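AT-less polyketide synthase (Streptomyces platensis subsp. rosaceus, PDB 4QYR) probably catalyses decarboxylative condensation of carrier-protein-bound acyl chains, as the third ketosynthase domain of the isomigrastatin megasynthase subunit MgsE. Local coordinates at residues G264-H269 against Q289-G294; I300-A305 against V363-L368. All coordinates share one frame; numbering follows the deposited sequence.

Contact 1: G264-H269 against Q289-G294; sequences GSAENH and QDAMRG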
ATOM      1  N   GLY A 264      17.282  -2.446  11.819  1.00 37.55           N
ATOM      2  CA  GLY A 264      17.153  -1.417  10.811  1.00 38.67           C
ATOM      3  C   GLY A 264      16.328  -1.864   9.628  1.00 39.10           C
ATOM      4  O   GLY A 264      16.087  -3.056   9.425  1.00 40.98           O
ATOM      5  N   SER A 265      15.928  -0.902   8.812  1.00 36.58           N
ATOM      6  CA  SER A 265      14.911  -1.158   7.814  1.00 32.58           C
ATOM      7  C   SER A 265      14.774   0.046   6.899  1.00 34.55           C
ATOM      8  O   SER A 265      14.617   1.165   7.381  1.00 39.49           O
ATOM      9  CB  SER A 265      13.593  -1.462   8.525  1.00 33.87           C
ATOM     10  OG  SER A 265      12.471  -1.236   7.705  1.00 34.94           O
ATOM     11  N   ALA A 266      14.835  -0.169   5.586  1.00 30.60           N
ATOM     12  CA  ALA A 266      14.694   0.948   4.645  1.00 32.24           C
ATOM     13  C   ALA A 266      14.005   0.522   3.363  1.00 29.86           C
ATOM     14  O   ALA A 266      14.080  -0.646   2.997  1.00 31.81           O
ATOM     15  CB  ALA A 266      16.062   1.555   4.326  1.00 32.25           C
ATOM     16  N   GLU A 267      13.336   1.460   2.688  1.00 29.90           N
ATOM     17  CA  GLU A 267      12.808   1.220   1.339  1.00 33.37           C
ATOM     18  C   GLU A 267      13.072   2.437   0.466  1.00 32.43           C
ATOM     19  O   GLU A 267      13.199   3.544   0.968  1.00 35.36           O
ATOM     20  CB  GLU A 267      11.308   0.898   1.358  1.00 34.49           C
ATOM     21  CG  GLU A 267      10.432   2.129   1.329  1.00 45.46           C
ATOM     22  CD  GLU A 267       8.931   1.835   1.189  1.00 55.60           C
ATOM     23  OE1 GLU A 267       8.159   2.261   2.084  1.00 57.80           O
ATOM     24  OE2 GLU A 267       8.515   1.206   0.187  1.00 58.55           O
ATOM     25  N   ASN A 268      13.187   2.227  -0.838  1.00 30.37           N
ATOM     26  CA  ASN A 268      13.420   3.323  -1.779  1.00 31.38           C
ATOM     27  C   ASN A 268      13.059   2.871  -3.169  1.00 31.28           C
ATOM     28  O   ASN A 268      12.686   1.729  -3.359  1.00 32.76           O
ATOM     29  CB  ASN A 268      14.871   3.820  -1.735  1.00 37.19           C
ATOM     30  CG  ASN A 268      15.861   2.906  -2.484  1.00 39.80           C
ATOM     31  OD1 ASN A 268      15.537   1.788  -2.896  1.00 32.18           O
ATOM     32  ND2 ASN A 268      17.098   3.387  -2.624  1.00 34.35           N
ATOM     33  N   HIS A 269      13.158   3.746  -4.151  1.00 32.25           N
ATOM     34  CA  HIS A 269      12.846   3.297  -5.484  1.00 32.43           C
ATOM     35  C   HIS A 269      14.013   3.585  -6.388  1.00 33.76           C
ATOM     36  O   HIS A 269      14.775   4.513  -6.155  1.00 34.70           O
ATOM     37  CB  HIS A 269      11.583   3.953  -6.027  1.00 32.56           C
ATOM     38  CG  HIS A 269      11.185   3.445  -7.378  1.00 39.74           C
ATOM     39  ND1 HIS A 269      11.664   3.991  -8.550  1.00 34.32           N
ATOM     40  CD2 HIS A 269      10.353   2.443  -7.746  1.00 38.21           C
ATOM     41  CE1 HIS A 269      11.143   3.346  -9.579  1.00 34.65           C
ATOM     42  NE2 HIS A 269      10.348   2.399  -9.119  1.00 33.58           N
ATOM     43  N   GLN A 289      22.782   1.278   2.819  1.00 39.38           N
ATOM     44  CA  GLN A 289      23.405   2.259   3.702  1.00 44.79           C
ATOM     45  C   GLN A 289      22.388   2.952   4.576  1.00 46.44           C
ATOM     46  O   GLN A 289      22.652   3.252   5.741  1.00 48.48           O
ATOM     47  CB  GLN A 289      24.161   3.295   2.899  1.00 46.29           C
ATOM     48  CG  GLN A 289      25.083   2.660   1.916  1.00 56.23           C
ATOM     49  CD  GLN A 289      26.051   3.636   1.335  1.00 64.38           C
ATOM     50  OE1 GLN A 289      26.248   4.728   1.872  1.00 67.73           O
ATOM     51  NE2 GLN A 289      26.675   3.255   0.228  1.00 65.95           N
ATOM     52  N   ASP A 290      21.226   3.208   3.995  1.00 45.80           N
ATOM     53  CA  ASP A 290      20.125   3.806   4.716  1.00 50.07           C
ATOM     54  C   ASP A 290      19.682   2.883   5.871  1.00 47.09           C
ATOM     55  O   ASP A 290      19.510   3.328   7.002  1.00 47.56           O
ATOM     56  CB  ASP A 290      18.989   4.091   3.735  1.00 56.61           C
ATOM     57  CG  ASP A 290      17.856   4.869   4.350  1.00 72.18           C
ATOM     58  OD1 ASP A 290      18.063   5.414   5.449  1.00 82.27           O
ATOM     59  OD2 ASP A 290      16.760   4.939   3.734  1.00 75.20           O
ATOM     60  N   ALA A 291      19.531   1.590   5.598  1.00 43.01           N
ATOM     61  CA  ALA A 291      18.993   0.680   6.597  1.00 39.59           C
ATOM     62  C   ALA A 291      20.048   0.343   7.611  1.00 43.76           C
ATOM     63  O   ALA A 291      19.745   0.032   8.771  1.00 44.52           O
ATOM     64  CB  ALA A 291      18.475  -0.581   5.958  1.00 37.45           C
HETATM   65  N   MSE A 292      21.297   0.400   7.165  1.00 44.30           N
HETATM   66  CA  MSE A 292      22.410   0.029   8.015  1.00 40.07           C
HETATM   67  C   MSE A 292      22.896   1.209   8.824  1.00 42.22           C
HETATM   68  O   MSE A 292      23.919   1.120   9.501  1.00 44.10           O
HETATM   69  CB  MSE A 292      23.537  -0.534   7.178  1.00 41.97           C
HETATM   70  CG  MSE A 292      23.292  -1.934   6.710  1.00 44.39           C
HETATM   71 SE   MSE A 292      23.587  -3.168   8.175  0.56 49.47          SE
HETATM   72  CE  MSE A 292      25.418  -2.642   8.646  1.00 43.69           C
ATOM     73  N   ARG A 293      22.162   2.313   8.747  1.00 41.90           N
ATOM     74  CA  ARG A 293      22.496   3.505   9.515  1.00 48.34           C
ATOM     75  C   ARG A 293      22.609   3.202  11.004  1.00 48.80           C
ATOM     76  O   ARG A 293      21.660   2.715  11.627  1.00 49.43           O
ATOM     77  CB  ARG A 293      21.456   4.589   9.278  1.00 47.84           C
ATOM     78  CG  ARG A 293      21.671   5.850  10.062  1.00 55.05           C
ATOM     79  CD  ARG A 293      20.554   6.825   9.746  1.00 68.76           C
ATOM     80  NE  ARG A 293      20.407   7.033   8.301  1.00 77.88           N
ATOM     81  CZ  ARG A 293      19.242   7.097   7.648  1.00 82.16           C
ATOM     82  NH1 ARG A 293      18.080   6.968   8.294  1.00 79.87           N
ATOM     83  NH2 ARG A 293      19.241   7.292   6.331  1.00 84.47           N
ATOM     84  N   GLY A 294      23.784   3.470  11.565  1.00 49.97           N
ATOM     85  CA  GLY A 294      24.027   3.203  12.969  1.00 51.59           C
ATOM     86  C   GLY A 294      24.573   1.813  13.248  1.00 52.81           C
ATOM     87  O   GLY A 294      25.291   1.616  14.225  1.00 58.07           O
TER
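Ala266 and Ala291 join the first strand and first helix of the C-terminal half of the thiolase-fold ketosynthase, the opening of a beta-alpha-beta crossover that runs from strand 260-269 through helix 281-291 to the parallel strand 302-304. Their methyl groups face each other, Ala266 CB lying 3.6 Å from Ala291 CB. The Ala291 methyl also comes down on the strand backbone, 3.8 Å from Ser265 N. On its other flank Ala266 CB meets the side chain of Asp290, with 3.5 Å between Ala266 CB and Asp290 OD2. CG of Asp290, anti to the backbone N (chi1 -173°), is itself carried to the Ala266 methyl. At the start of the segment the backbone of Gly264, with no side chain in the way, takes the carbonyl of the last helical residue: Gly264 CA is 3.6 Å from Ala291 O. The chain leaves helical geometry at Met292, so the strand receives the very end of the helix, and the small residues bring the Ser265 and Ala291 CA atoms within 4.6 Å. Farther along the strand, Asn268 ND2 bonds to Ala283 O, tying it to the other end of the same helix. The side chains of Ser265 and Glu267 start away from 289-294 and touch helix 175-189, where Ser265 OG bonds His181 and Glu267 forms a salt bridge with Arg182. Helix 281-291 thus covers one face of strand 260-269, with Ala291 also touching His431 of the adjacent strand 428-435, while Gln289 and Met292 pack against helix 313-331.

Contact 2: I300-A305 against V363-L368; sequences IGYVEA and VLKVLL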
ATOM      1  N   ILE A 300      27.675  -7.617  10.757  1.00 49.03           N
ATOM      2  CA  ILE A 300      26.768  -8.466   9.995  1.00 47.73           C
ATOM      3  C   ILE A 300      27.456  -9.767   9.605  1.00 51.01           C
ATOM      4  O   ILE A 300      28.583  -9.752   9.109  1.00 55.66           O
ATOM      5  CB  ILE A 300      26.247  -7.768   8.738  1.00 44.03           C
ATOM      6  CG1 ILE A 300      25.738  -6.365   9.075  1.00 43.42           C
ATOM      7  CG2 ILE A 300      25.161  -8.595   8.088  1.00 41.92           C
ATOM      8  CD1 ILE A 300      24.657  -6.290  10.109  1.00 42.24           C
ATOM      9  N   GLY A 301      26.782 -10.889   9.854  1.00 50.00           N
ATOM     10  CA  GLY A 301      27.349 -12.202   9.596  1.00 49.91           C
ATOM     11  C   GLY A 301      26.853 -12.866   8.319  1.00 47.68           C
ATOM     12  O   GLY A 301      27.575 -13.656   7.698  1.00 49.20           O
ATOM     13  N   TYR A 302      25.618 -12.555   7.929  1.00 44.76           N
ATOM     14  CA  TYR A 302      24.985 -13.175   6.770  1.00 42.58           C
ATOM     15  C   TYR A 302      24.117 -12.172   6.037  1.00 44.21           C
ATOM     16  O   TYR A 302      23.537 -11.281   6.648  1.00 39.50           O
ATOM     17  CB  TYR A 302      24.140 -14.376   7.194  1.00 42.01           C
ATOM     18  CG  TYR A 302      23.370 -15.054   6.075  1.00 46.76           C
ATOM     19  CD1 TYR A 302      23.980 -16.001   5.260  1.00 50.29           C
ATOM     20  CD2 TYR A 302      22.027 -14.778   5.853  1.00 46.39           C
ATOM     21  CE1 TYR A 302      23.286 -16.647   4.240  1.00 48.07           C
ATOM     22  CE2 TYR A 302      21.316 -15.414   4.828  1.00 48.32           C
ATOM     23  CZ  TYR A 302      21.964 -16.349   4.029  1.00 51.22           C
ATOM     24  OH  TYR A 302      21.301 -16.990   3.011  1.00 55.10           O
ATOM     25  N   VAL A 303      24.040 -12.301   4.719  1.00 44.81           N
ATOM     26  CA  VAL A 303      23.050 -11.545   3.969  1.00 44.35           C
ATOM     27  C   VAL A 303      22.234 -12.485   3.102  1.00 38.00           C
ATOM     28  O   VAL A 303      22.780 -13.217   2.279  1.00 39.52           O
ATOM     29  CB  VAL A 303      23.681 -10.461   3.082  1.00 44.17           C
ATOM     30  CG1 VAL A 303      22.611  -9.884   2.143  1.00 40.30           C
ATOM     31  CG2 VAL A 303      24.308  -9.370   3.932  1.00 39.74           C
ATOM     32  N   GLU A 304      20.927 -12.479   3.314  1.00 38.72           N
ATOM     33  CA  GLU A 304      20.015 -13.186   2.439  1.00 40.52           C
ATOM     34  C   GLU A 304      19.713 -12.254   1.293  1.00 37.27           C
ATOM     35  O   GLU A 304      18.875 -11.370   1.387  1.00 37.24           O
ATOM     36  CB  GLU A 304      18.750 -13.607   3.177  1.00 46.74           C
ATOM     37  CG  GLU A 304      17.602 -14.037   2.288  1.00 52.92           C
ATOM     38  CD  GLU A 304      17.812 -15.388   1.642  1.00 61.94           C
ATOM     39  OE1 GLU A 304      18.671 -16.168   2.118  1.00 62.89           O
ATOM     40  OE2 GLU A 304      17.102 -15.667   0.651  1.00 68.22           O
ATOM     41  N   ALA A 305      20.459 -12.436   0.219  1.00 41.26           N
ATOM     42  CA  ALA A 305      20.373 -11.592  -0.951  1.00 41.50           C
ATOM     43  C   ALA A 305      19.045 -11.791  -1.658  1.00 41.75           C
ATOM     44  O   ALA A 305      18.432 -12.845  -1.529  1.00 47.14           O
ATOM     45  CB  ALA A 305      21.526 -11.902  -1.886  1.00 42.98           C
ATOM     46  N   VAL A 363      13.259 -13.608   5.323  1.00 28.60           N
ATOM     47  CA  VAL A 363      13.319 -13.274   6.738  1.00 33.76           C
ATOM     48  C   VAL A 363      13.218 -14.530   7.586  1.00 39.56           C
ATOM     49  O   VAL A 363      14.044 -14.753   8.475  1.00 43.14           O
ATOM     50  CB  VAL A 363      12.204 -12.290   7.163  1.00 31.44           C
ATOM     51  CG1 VAL A 363      12.264 -12.039   8.663  1.00 28.12           C
ATOM     52  CG2 VAL A 363      12.332 -10.986   6.421  1.00 27.07           C
ATOM     53  N   LEU A 364      12.222 -15.362   7.303  1.00 37.45           N
ATOM     54  CA  LEU A 364      11.996 -16.536   8.129  1.00 34.73           C
ATOM     55  C   LEU A 364      13.158 -17.507   8.036  1.00 36.37           C
ATOM     56  O   LEU A 364      13.526 -18.131   9.028  1.00 40.23           O
ATOM     57  CB  LEU A 364      10.687 -17.215   7.745  1.00 35.71           C
ATOM     58  CG  LEU A 364       9.503 -16.264   7.972  1.00 37.81           C
ATOM     59  CD1 LEU A 364       8.215 -16.933   7.640  1.00 35.61           C
ATOM     60  CD2 LEU A 364       9.448 -15.729   9.406  1.00 38.76           C
ATOM     61  N   LYS A 365      13.761 -17.625   6.860  1.00 36.04           N
ATOM     62  CA  LYS A 365      14.952 -18.466   6.750  1.00 39.54           C
ATOM     63  C   LYS A 365      16.024 -18.002   7.707  1.00 33.22           C
ATOM     64  O   LYS A 365      16.676 -18.817   8.351  1.00 36.57           O
ATOM     65  CB  LYS A 365      15.525 -18.468   5.337  1.00 36.52           C
ATOM     66  CG  LYS A 365      17.037 -18.665   5.332  1.00 35.64           C
ATOM     67  CD  LYS A 365      17.495 -19.076   3.983  1.00 37.83           C
ATOM     68  CE  LYS A 365      18.947 -18.798   3.777  1.00 37.21           C
ATOM     69  NZ  LYS A 365      19.298 -19.115   2.351  1.00 42.39           N
ATOM     70  N   VAL A 366      16.195 -16.691   7.800  1.00 32.48           N
ATOM     71  CA  VAL A 366      17.267 -16.136   8.607  1.00 41.24           C
ATOM     72  C   VAL A 366      16.958 -16.358  10.088  1.00 40.33           C
ATOM     73  O   VAL A 366      17.813 -16.835  10.835  1.00 39.89           O
ATOM     74  CB  VAL A 366      17.487 -14.640   8.277  1.00 32.83           C
ATOM     75  CG1 VAL A 366      18.387 -13.976   9.276  1.00 34.09           C
ATOM     76  CG2 VAL A 366      18.076 -14.520   6.901  1.00 32.85           C
ATOM     77  N   LEU A 367      15.725 -16.065  10.493  1.00 33.03           N
ATOM     78  CA  LEU A 367      15.286 -16.292  11.873  1.00 38.11           C
ATOM     79  C   LEU A 367      15.403 -17.762  12.273  1.00 39.97           C
ATOM     80  O   LEU A 367      15.702 -18.092  13.432  1.00 45.21           O
ATOM     81  CB  LEU A 367      13.836 -15.820  12.064  1.00 32.54           C
ATOM     82  CG  LEU A 367      13.550 -14.335  11.847  1.00 31.49           C
ATOM     83  CD1 LEU A 367      12.089 -14.085  11.963  1.00 30.99           C
ATOM     84  CD2 LEU A 367      14.270 -13.516  12.870  1.00 32.46           C
ATOM     85  N   LEU A 368      15.153 -18.644  11.318  1.00 35.30           N
ATOM     86  CA  LEU A 368      15.317 -20.058  11.575  1.00 41.50           C
ATOM     87  C   LEU A 368      16.784 -20.419  11.728  1.00 46.26           C
ATOM     88  O   LEU A 368      17.144 -21.235  12.573  1.00 53.55           O
ATOM     89  CB  LEU A 368      14.685 -20.874  10.460  1.00 43.80           C
ATOM     90  CG  LEU A 368      13.184 -21.018  10.662  1.00 42.39           C
ATOM     91  CD1 LEU A 368      12.543 -21.667   9.457  1.00 44.03           C
ATOM     92  CD2 LEU A 368      12.965 -21.836  11.915  1.00 38.00           C
TER
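Lys365 crosses the side chains of both Tyr302 and Glu304 at about a right angle, bringing its ammonium to the polar ends of two residues that rise from the same strand. Its chain runs nearly straight from CG onward, letting NZ span the gap between helix and strand, and NZ lies 3.0 Å from Glu304 OE1 in a salt bridge whose hydrogen bond is weak. The distance from Lys365 NZ to Tyr302 OH is likewise 3.0 Å, and Lys365 CE lies beside both oxygens. Within the strand, Tyr302 OH donates to Glu304 OE1 at 2.9 Å; the phenol oxygen approaches OE1 almost in line with the CD-OE1 bond, and OE1 lies level with the ring at its rim. A bend in the Glu304 chain (chi2 73°) turns CD out of an extended path. Beside this polar cluster, Val366 reaches in with CG2, 3.9 Å from Tyr302 CE2 and also 3.9 Å from Glu304 CB, so one methyl touches both the ring and the aliphatic base of the glutamate. The axes of strand 302-304 and helix 363-368 pass 9.4 Å apart at 152°, close to antiparallel. Val366 continues onto Ala418 and Val420 of strand 417-423, and Lys365 onto Leu31 of helix 24-33. Both carboxylate oxygens of the buried Glu304 are engaged, OE1 by the phenol and the lysine and OE2 by the backbone N of Val347; pairing of opposite charges probably offsets the cost of burying Lys365 and Glu304 in this sheet-helix interface.

How the contacts relate
The two contacts follow one another along the chain, yet they meet directly: Met292 CE lies 3.8 Å from Ile300 CG1, in the connection from helix 281-291 to strand 302-304. Their centres are about 16 Å apart. Both fasten helices to the same mixed sheet, but on opposite faces: helix 281-291 packs on the side of helix 313-331, which also receives Val303, whereas helix 358-372 covers the side to which Tyr302 and Glu304 point. Contact 1 borders the dimer interface, where Arg191 of the second subunit bonds Glu267 O; contact 2 touches no other chain. Residues 304-305 begin the EAHGTGT signature, whose histidine is catalytic in related ketosynthases, so contact 2 probably lies near the active site.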